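Local structure of molybdopterin-guanine dinucleotide biosynthesis protein A (MobA) (Archaeoglobus fulgidus, 3NGW) at residues V5-V10 / E48-K53; E30-K35 / T41-R46. The protein probably transfers a guanylyl group from GTP to molybdopterin in molybdenum cofactor biosynthesis, as a nucleotidyltransferase of the MobA-like family. All blocks are in the same frame, centred on the assembly; numbering follows the deposited sequence.

Both contacts are buried and lie away from the known metal and disulfide sites, yet they illustrate how chemistry follows place in the parallel part of a mixed alpha/beta sheet. Interaction 2 packs helix 28-36 against the face of strand 40-44 and rests on apolar side chains. Interaction 1 lies where strand 2-6 runs out into a glycine-containing loop, and there a polar side chain from helix 48-55 meets the backbone. The two share a framework: strands 2-6 and 40-44 are neighbours, with Val5 O 2.8 Å from Val44 N in a probable hydrogen bond. They also meet where Gln50 packs on Cys45, just beyond strand 40-44.

Interaction 1: residues V5-V10 / E48-K53; sequences VLVGGV and EKQAEK
Gln50 reaches out of helix 48-55 to the backbone of Val7 and Gly8, a compact example of a side-chain amide tying a helix to a loop. The polar link is one weak hydrogen bond from Gln50 NE2 to Val7 O, 3.1 Å long and bent to 135° at the hydrogen. The amide's other end has its stronger partner outside the two segments: Gln50 OE1 accepts from the backbone N of Arg46. Arg46 in turn reaches Gly8 O through NH1, so Gln50 and Arg46 bind successive carbonyls, of Val7 and Gly8.

The remaining touches are packing. Gln50 OE1 lies 3.3 Å from CA of Gly8, a residue with no side chain to come between them. Val7 CG2 comes only to 4.4 Å from Gln50 NE2. The chain of Gln50 spans the gap fully extended, with CG anti to the backbone N (chi1 174°) and the next torsion also near 180°, which carries the amide away from the helix. A leucine here would probably leave Val7 O and the backbone N of Arg46 without these amide partners, in a buried spot.

The arrangement lies at the C-terminal end of the first strand of a GT-A-type domain, where the strand gives way to a glycine-rich loop; in relatives this loop binds the nucleotide, and here it probably does likewise.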
ATOM      1  N   VAL A   5      -4.605  -2.815  -0.885  1.00 31.60           N
ATOM      2  CA  VAL A   5      -3.941  -1.926  -1.832  1.00 22.35           C
ATOM      3  C   VAL A   5      -4.505  -0.509  -1.714  1.00 30.36           C
ATOM      4  O   VAL A   5      -5.703  -0.292  -1.892  1.00 33.57           O
ATOM      5  CB  VAL A   5      -4.113  -2.446  -3.279  1.00 27.65           C
ATOM      6  CG1 VAL A   5      -3.280  -1.604  -4.253  1.00 25.08           C
ATOM      7  CG2 VAL A   5      -3.678  -3.917  -3.353  1.00 30.87           C
ATOM      8  N   LEU A   6      -3.638   0.445  -1.385  1.00 28.29           N
ATOM      9  CA  LEU A   6      -4.050   1.837  -1.230  1.00 30.26           C
ATOM     10  C   LEU A   6      -4.056   2.514  -2.602  1.00 32.06           C
ATOM     11  O   LEU A   6      -2.994   2.768  -3.171  1.00 40.92           O
ATOM     12  CB  LEU A   6      -3.089   2.563  -0.277  1.00 25.54           C
ATOM     13  CG  LEU A   6      -2.871   1.954   1.111  1.00 32.08           C
ATOM     14  CD1 LEU A   6      -1.846   2.778   1.870  1.00 27.93           C
ATOM     15  CD2 LEU A   6      -4.176   1.904   1.884  1.00 27.26           C
ATOM     16  N   VAL A   7      -5.247   2.810  -3.126  1.00 34.97           N
ATOM     17  CA  VAL A   7      -5.375   3.429  -4.447  1.00 34.51           C
ATOM     18  C   VAL A   7      -6.064   4.792  -4.440  1.00 35.46           C
ATOM     19  O   VAL A   7      -6.469   5.293  -5.489  1.00 39.23           O
ATOM     20  CB  VAL A   7      -6.162   2.507  -5.426  1.00 35.95           C
ATOM     21  CG1 VAL A   7      -5.602   1.093  -5.377  1.00 32.62           C
ATOM     22  CG2 VAL A   7      -7.647   2.513  -5.089  1.00 23.85           C
ATOM     23  N   GLY A   8      -6.189   5.394  -3.264  1.00 39.56           N
ATOM     24  CA  GLY A   8      -6.842   6.688  -3.174  1.00 52.49           C
ATOM     25  C   GLY A   8      -5.922   7.860  -3.443  1.00 55.80           C
ATOM     26  O   GLY A   8      -6.338   9.023  -3.408  1.00 58.17           O
ATOM     27  N   GLY A   9      -4.660   7.551  -3.711  1.00 62.20           N
ATOM     28  CA  GLY A   9      -3.695   8.593  -3.981  1.00 71.91           C
ATOM     29  C   GLY A   9      -4.090   9.459  -5.161  1.00 75.29           C
ATOM     30  O   GLY A   9      -4.421   8.961  -6.237  1.00 77.31           O
ATOM     31  N   VAL A  10      -4.071  10.768  -4.953  1.00 82.60           N
ATOM     32  CA  VAL A  10      -4.399  11.702  -6.018  1.00 86.85           C
ATOM     33  C   VAL A  10      -3.076  12.212  -6.593  1.00 90.06           C
ATOM     34  O   VAL A  10      -2.307  12.889  -5.908  1.00 95.41           O
ATOM     35  CB  VAL A  10      -5.250  12.885  -5.488  1.00 84.26           C
ATOM     36  CG1 VAL A  10      -4.586  13.512  -4.267  1.00 80.78           C
ATOM     37  CG2 VAL A  10      -5.434  13.918  -6.585  1.00 88.97           C
ATOM     38  N   GLU A  48     -16.005   6.834  -0.745  1.00 34.35           N
ATOM     39  CA  GLU A  48     -17.002   5.977  -1.375  1.00 33.66           C
ATOM     40  C   GLU A  48     -17.244   6.351  -2.832  1.00 37.23           C
ATOM     41  O   GLU A  48     -17.586   5.506  -3.658  1.00 44.26           O
ATOM     42  CB  GLU A  48     -18.302   6.047  -0.570  1.00 33.77           C
ATOM     43  CG  GLU A  48     -19.445   5.225  -1.131  1.00 49.18           C
ATOM     44  CD  GLU A  48     -20.596   5.072  -0.141  1.00 56.87           C
ATOM     45  OE1 GLU A  48     -20.981   6.073   0.502  1.00 65.21           O
ATOM     46  OE2 GLU A  48     -21.126   3.949  -0.012  1.00 59.53           O
ATOM     47  N   LYS A  49     -17.055   7.625  -3.144  1.00 37.34           N
ATOM     48  CA  LYS A  49     -17.236   8.122  -4.497  1.00 36.17           C
ATOM     49  C   LYS A  49     -16.279   7.384  -5.444  1.00 32.86           C
ATOM     50  O   LYS A  49     -16.685   6.882  -6.490  1.00 34.22           O
ATOM     51  CB  LYS A  49     -16.972   9.627  -4.507  1.00 35.99           C
ATOM     52  CG  LYS A  49     -17.199  10.325  -5.832  1.00 53.56           C
ATOM     53  CD  LYS A  49     -17.318  11.843  -5.645  1.00 53.99           C
ATOM     54  CE  LYS A  49     -16.061  12.458  -5.031  1.00 55.26           C
ATOM     55  NZ  LYS A  49     -16.160  13.943  -4.977  1.00 51.94           N
ATOM     56  N   GLN A  50     -15.008   7.313  -5.062  1.00 31.44           N
ATOM     57  CA  GLN A  50     -14.014   6.623  -5.867  1.00 29.16           C
ATOM     58  C   GLN A  50     -14.335   5.125  -5.938  1.00 33.15           C
ATOM     59  O   GLN A  50     -14.211   4.502  -6.989  1.00 35.40           O
ATOM     60  CB  GLN A  50     -12.608   6.835  -5.281  1.00 31.14           C
ATOM     61  CG  GLN A  50     -11.539   6.008  -5.988  1.00 33.48           C
ATOM     62  CD  GLN A  50     -10.146   6.314  -5.523  1.00 29.37           C
ATOM     63  OE1 GLN A  50      -9.900   6.473  -4.330  1.00 36.85           O
ATOM     64  NE2 GLN A  50      -9.212   6.386  -6.464  1.00 25.28           N
ATOM     65  N   ALA A  51     -14.748   4.550  -4.813  1.00 39.56           N
ATOM     66  CA  ALA A  51     -15.094   3.134  -4.767  1.00 39.41           C
ATOM     67  C   ALA A  51     -16.213   2.860  -5.756  1.00 36.13           C
ATOM     68  O   ALA A  51     -16.206   1.841  -6.444  1.00 39.37           O
ATOM     69  CB  ALA A  51     -15.533   2.739  -3.357  1.00 31.86           C
ATOM     70  N   GLU A  52     -17.184   3.763  -5.831  1.00 44.18           N
ATOM     71  CA  GLU A  52     -18.285   3.570  -6.767  1.00 45.23           C
ATOM     72  C   GLU A  52     -17.803   3.647  -8.212  1.00 38.22           C
ATOM     73  O   GLU A  52     -18.210   2.837  -9.043  1.00 41.54           O
ATOM     74  CB  GLU A  52     -19.391   4.604  -6.540  1.00 49.86           C
ATOM     75  CG  GLU A  52     -20.343   4.290  -5.399  1.00 64.78           C
ATOM     76  CD  GLU A  52     -21.467   5.310  -5.303  1.00 78.55           C
ATOM     77  OE1 GLU A  52     -22.193   5.484  -6.310  1.00 87.31           O
ATOM     78  OE2 GLU A  52     -21.631   5.939  -4.231  1.00 77.91           O
ATOM     79  N   LYS A  53     -16.938   4.609  -8.517  1.00 39.64           N
ATOM     80  CA  LYS A  53     -16.441   4.732  -9.883  1.00 37.45           C
ATOM     81  C   LYS A  53     -15.568   3.544 -10.271  1.00 38.36           C
ATOM     82  O   LYS A  53     -15.673   3.028 -11.379  1.00 42.75           O
ATOM     83  CB  LYS A  53     -15.679   6.046 -10.069  1.00 39.14           C
ATOM     84  CG  LYS A  53     -16.579   7.273  -9.938  1.00 56.41           C
ATOM     85  CD  LYS A  53     -15.800   8.589  -9.862  1.00 58.78           C
ATOM     86  CE  LYS A  53     -16.746   9.774  -9.659  1.00 60.96           C
ATOM     87  NZ  LYS A  53     -16.060  11.086  -9.467  1.00 67.06           N
TER

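Interaction 2: residues E30-K35 / T41-R46; sequences EWVLEK and TVFVCR
Leu33 and Phe43 mark the closest backbone approach, their CA atoms 8.6 Å apart, as helix 28-36 lies against strand 40-44. Phe43 CG is anti to its own carbonyl carbon (chi1 -65°), and the ring is carried from the strand to the helix, where two neighbouring residues receive it.

Leu33 comes over one face. Its CB sets off away from the strand, but the branch turns back, so that CD1 makes a CH-pi contact 3.7 Å from the Phe43 ring centroid and 25° off the ring normal. The methyl is displaced toward the rim, nearest to CZ. Leu33 is modelled with chi1 -122°, off the staggered positions, which places CD1 close to the ring. Val32 meets the ring obliquely, its CG2 4.0 Å from Phe43 CE1, the two side chains running alongside each other with opposite headings. Val32 O lies in the plane of the Phe43 ring, at its edge, without forming a hydrogen bond there. Thr41 CG2 lies over the rim of the opposite face, 3.9 Å above the plane, so a methyl group stands on each side of the ring.

Val5 of strand 2-6 also packs on Phe43. Strands 2-6 and 40-44 are parallel neighbours, and helix 28-36 lies in the crossover connection between them, after the small hairpin 22-23/26-27. The largely apolar contact implies that shape and burial, rather than directed bonds, hold this helix to the sheet here.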
ATOM      1  N   GLU A  30      -5.134  -1.186 -13.253  1.00 35.43           N
ATOM      2  CA  GLU A  30      -5.205  -2.517 -13.846  1.00 40.26           C
ATOM      3  C   GLU A  30      -3.941  -3.303 -13.516  1.00 39.24           C
ATOM      4  O   GLU A  30      -3.960  -4.531 -13.460  1.00 45.92           O
ATOM      5  CB  GLU A  30      -5.426  -2.409 -15.356  1.00 40.90           C
ATOM      6  CG  GLU A  30      -6.568  -1.458 -15.673  1.00 52.34           C
ATOM      7  CD  GLU A  30      -6.994  -1.443 -17.129  1.00 55.74           C
ATOM      8  OE1 GLU A  30      -6.141  -1.669 -18.022  1.00 49.19           O
ATOM      9  OE2 GLU A  30      -8.194  -1.170 -17.371  1.00 47.77           O
ATOM     10  N   TRP A  31      -2.847  -2.589 -13.282  1.00 35.58           N
ATOM     11  CA  TRP A  31      -1.597  -3.231 -12.913  1.00 34.60           C
ATOM     12  C   TRP A  31      -1.729  -3.941 -11.568  1.00 35.23           C
ATOM     13  O   TRP A  31      -1.391  -5.116 -11.452  1.00 45.94           O
ATOM     14  CB  TRP A  31      -0.477  -2.204 -12.807  1.00 39.89           C
ATOM     15  CG  TRP A  31       0.352  -2.065 -14.035  1.00 43.82           C
ATOM     16  CD1 TRP A  31       0.040  -1.377 -15.179  1.00 39.53           C
ATOM     17  CD2 TRP A  31       1.655  -2.623 -14.244  1.00 49.35           C
ATOM     18  NE1 TRP A  31       1.074  -1.473 -16.088  1.00 41.87           N
ATOM     19  CE2 TRP A  31       2.072  -2.234 -15.541  1.00 47.35           C
ATOM     20  CE3 TRP A  31       2.506  -3.420 -13.466  1.00 52.82           C
ATOM     21  CZ2 TRP A  31       3.315  -2.612 -16.068  1.00 56.13           C
ATOM     22  CZ3 TRP A  31       3.744  -3.796 -13.992  1.00 51.63           C
ATOM     23  CH2 TRP A  31       4.131  -3.394 -15.284  1.00 50.39           C
ATOM     24  N   VAL A  32      -2.206  -3.221 -10.552  1.00 35.80           N
ATOM     25  CA  VAL A  32      -2.359  -3.792  -9.215  1.00 38.05           C
ATOM     26  C   VAL A  32      -3.533  -4.767  -9.136  1.00 35.74           C
ATOM     27  O   VAL A  32      -3.514  -5.703  -8.344  1.00 39.23           O
ATOM     28  CB  VAL A  32      -2.498  -2.676  -8.127  1.00 36.82           C
ATOM     29  CG1 VAL A  32      -1.228  -1.832  -8.101  1.00 28.93           C
ATOM     30  CG2 VAL A  32      -3.711  -1.795  -8.401  1.00 34.28           C
ATOM     31  N   LEU A  33      -4.542  -4.550  -9.970  1.00 36.03           N
ATOM     32  CA  LEU A  33      -5.698  -5.430 -10.019  1.00 35.11           C
ATOM     33  C   LEU A  33      -5.188  -6.824 -10.378  1.00 39.09           C
ATOM     34  O   LEU A  33      -5.439  -7.788  -9.655  1.00 37.76           O
ATOM     35  CB  LEU A  33      -6.681  -4.922 -11.076  1.00 35.27           C
ATOM     36  CG  LEU A  33      -8.128  -4.566 -10.705  1.00 37.29           C
ATOM     37  CD1 LEU A  33      -8.247  -4.139  -9.265  1.00 26.76           C
ATOM     38  CD2 LEU A  33      -8.617  -3.451 -11.637  1.00 33.88           C
ATOM     39  N   GLU A  34      -4.448  -6.919 -11.485  1.00 37.43           N
ATOM     40  CA  GLU A  34      -3.868  -8.185 -11.948  1.00 36.48           C
ATOM     41  C   GLU A  34      -2.927  -8.811 -10.938  1.00 33.62           C
ATOM     42  O   GLU A  34      -3.022  -9.998 -10.641  1.00 36.77           O
ATOM     43  CB  GLU A  34      -3.053  -7.972 -13.226  1.00 33.51           C
ATOM     44  CG  GLU A  34      -3.844  -7.844 -14.491  1.00 47.80           C
ATOM     45  CD  GLU A  34      -2.965  -7.499 -15.693  1.00 43.73           C
ATOM     46  OE1 GLU A  34      -1.850  -8.055 -15.807  1.00 33.99           O
ATOM     47  OE2 GLU A  34      -3.405  -6.686 -16.530  1.00 40.31           O
ATOM     48  N   LYS A  35      -2.002  -7.999 -10.439  1.00 37.04           N
ATOM     49  CA  LYS A  35      -0.981  -8.451  -9.496  1.00 36.12           C
ATOM     50  C   LYS A  35      -1.487  -9.025  -8.167  1.00 35.55           C
ATOM     51  O   LYS A  35      -0.908  -9.977  -7.648  1.00 41.22           O
ATOM     52  CB  LYS A  35       0.001  -7.301  -9.221  1.00 35.91           C
ATOM     53  CG  LYS A  35       1.073  -7.626  -8.190  1.00 30.06           C
ATOM     54  CD  LYS A  35       1.930  -6.419  -7.829  1.00 43.64           C
ATOM     55  CE  LYS A  35       2.973  -6.093  -8.886  1.00 43.06           C
ATOM     56  NZ  LYS A  35       2.355  -5.580 -10.126  1.00 61.74           N
ATOM     57  N   THR A  41      -7.642  -9.863  -1.288  1.00 33.03           N
ATOM     58  CA  THR A  41      -7.388  -8.439  -1.425  1.00 34.62           C
ATOM     59  C   THR A  41      -8.567  -7.477  -1.436  1.00 30.43           C
ATOM     60  O   THR A  41      -9.641  -7.805  -1.919  1.00 32.48           O
ATOM     61  CB  THR A  41      -6.610  -8.227  -2.737  1.00 31.20           C
ATOM     62  OG1 THR A  41      -5.501  -9.132  -2.764  1.00 32.49           O
ATOM     63  CG2 THR A  41      -6.124  -6.805  -2.866  1.00 26.48           C
ATOM     64  N   VAL A  42      -8.349  -6.289  -0.881  1.00 34.24           N
ATOM     65  CA  VAL A  42      -9.339  -5.220  -0.926  1.00 33.50           C
ATOM     66  C   VAL A  42      -8.564  -4.011  -1.412  1.00 30.69           C
ATOM     67  O   VAL A  42      -7.379  -3.869  -1.131  1.00 31.42           O
ATOM     68  CB  VAL A  42      -9.983  -4.878   0.450  1.00 32.30           C
ATOM     69  CG1 VAL A  42     -10.793  -6.048   0.950  1.00 23.62           C
ATOM     70  CG2 VAL A  42      -8.915  -4.469   1.454  1.00 30.48           C
ATOM     71  N   PHE A  43      -9.233  -3.161  -2.174  1.00 34.95           N
ATOM     72  CA  PHE A  43      -8.611  -1.959  -2.685  1.00 31.65           C
ATOM     73  C   PHE A  43      -9.233  -0.805  -1.919  1.00 34.85           C
ATOM     74  O   PHE A  43     -10.441  -0.571  -2.000  1.00 33.41           O
ATOM     75  CB  PHE A  43      -8.872  -1.854  -4.180  1.00 36.56           C
ATOM     76  CG  PHE A  43      -8.215  -2.944  -4.972  1.00 30.86           C
ATOM     77  CD1 PHE A  43      -6.923  -2.785  -5.468  1.00 36.34           C
ATOM     78  CD2 PHE A  43      -8.862  -4.161  -5.162  1.00 30.49           C
ATOM     79  CE1 PHE A  43      -6.279  -3.836  -6.148  1.00 38.56           C
ATOM     80  CE2 PHE A  43      -8.238  -5.213  -5.833  1.00 24.44           C
ATOM     81  CZ  PHE A  43      -6.942  -5.053  -6.327  1.00 27.97           C
ATOM     82  N   VAL A  44      -8.398  -0.106  -1.155  1.00 34.77           N
ATOM     83  CA  VAL A  44      -8.852   1.001  -0.327  1.00 31.44           C
ATOM     84  C   VAL A  44      -8.832   2.344  -1.044  1.00 32.96           C
ATOM     85  O   VAL A  44      -7.771   2.893  -1.344  1.00 31.06           O
ATOM     86  CB  VAL A  44      -8.000   1.107   0.947  1.00 33.40           C
ATOM     87  CG1 VAL A  44      -8.618   2.131   1.901  1.00 18.87           C
ATOM     88  CG2 VAL A  44      -7.897  -0.261   1.605  1.00 21.12           C
ATOM     89  N   CYS A  45     -10.025   2.863  -1.305  1.00 30.60           N
ATOM     90  CA  CYS A  45     -10.204   4.134  -1.996  1.00 36.84           C
ATOM     91  C   CYS A  45     -10.225   5.296  -1.019  1.00 35.95           C
ATOM     92  O   CYS A  45     -10.431   5.103   0.181  1.00 41.08           O
ATOM     93  CB  CYS A  45     -11.514   4.111  -2.783  1.00 29.97           C
ATOM     94  SG  CYS A  45     -11.663   2.680  -3.868  1.00 37.26           S
ATOM     95  N   ARG A  46     -10.032   6.507  -1.532  1.00 39.21           N
ATOM     96  CA  ARG A  46     -10.033   7.698  -0.681  1.00 42.11           C
ATOM     97  C   ARG A  46     -11.416   8.029  -0.137  1.00 41.48           C
ATOM     98  O   ARG A  46     -11.534   8.654   0.916  1.00 41.29           O
ATOM     99  CB  ARG A  46      -9.480   8.892  -1.450  1.00 35.79           C
ATOM    100  CG  ARG A  46     -10.185   9.149  -2.742  1.00 39.91           C
ATOM    101  CD  ARG A  46      -9.657  10.384  -3.409  1.00 33.91           C
ATOM    102  NE  ARG A  46     -10.210  10.472  -4.748  1.00 49.18           N
ATOM    103  CZ  ARG A  46      -9.624   9.985  -5.836  1.00 46.04           C
ATOM    104  NH1 ARG A  46      -8.443   9.381  -5.752  1.00 32.56           N
ATOM    105  NH2 ARG A  46     -10.243  10.074  -7.005  1.00 44.86           N
TER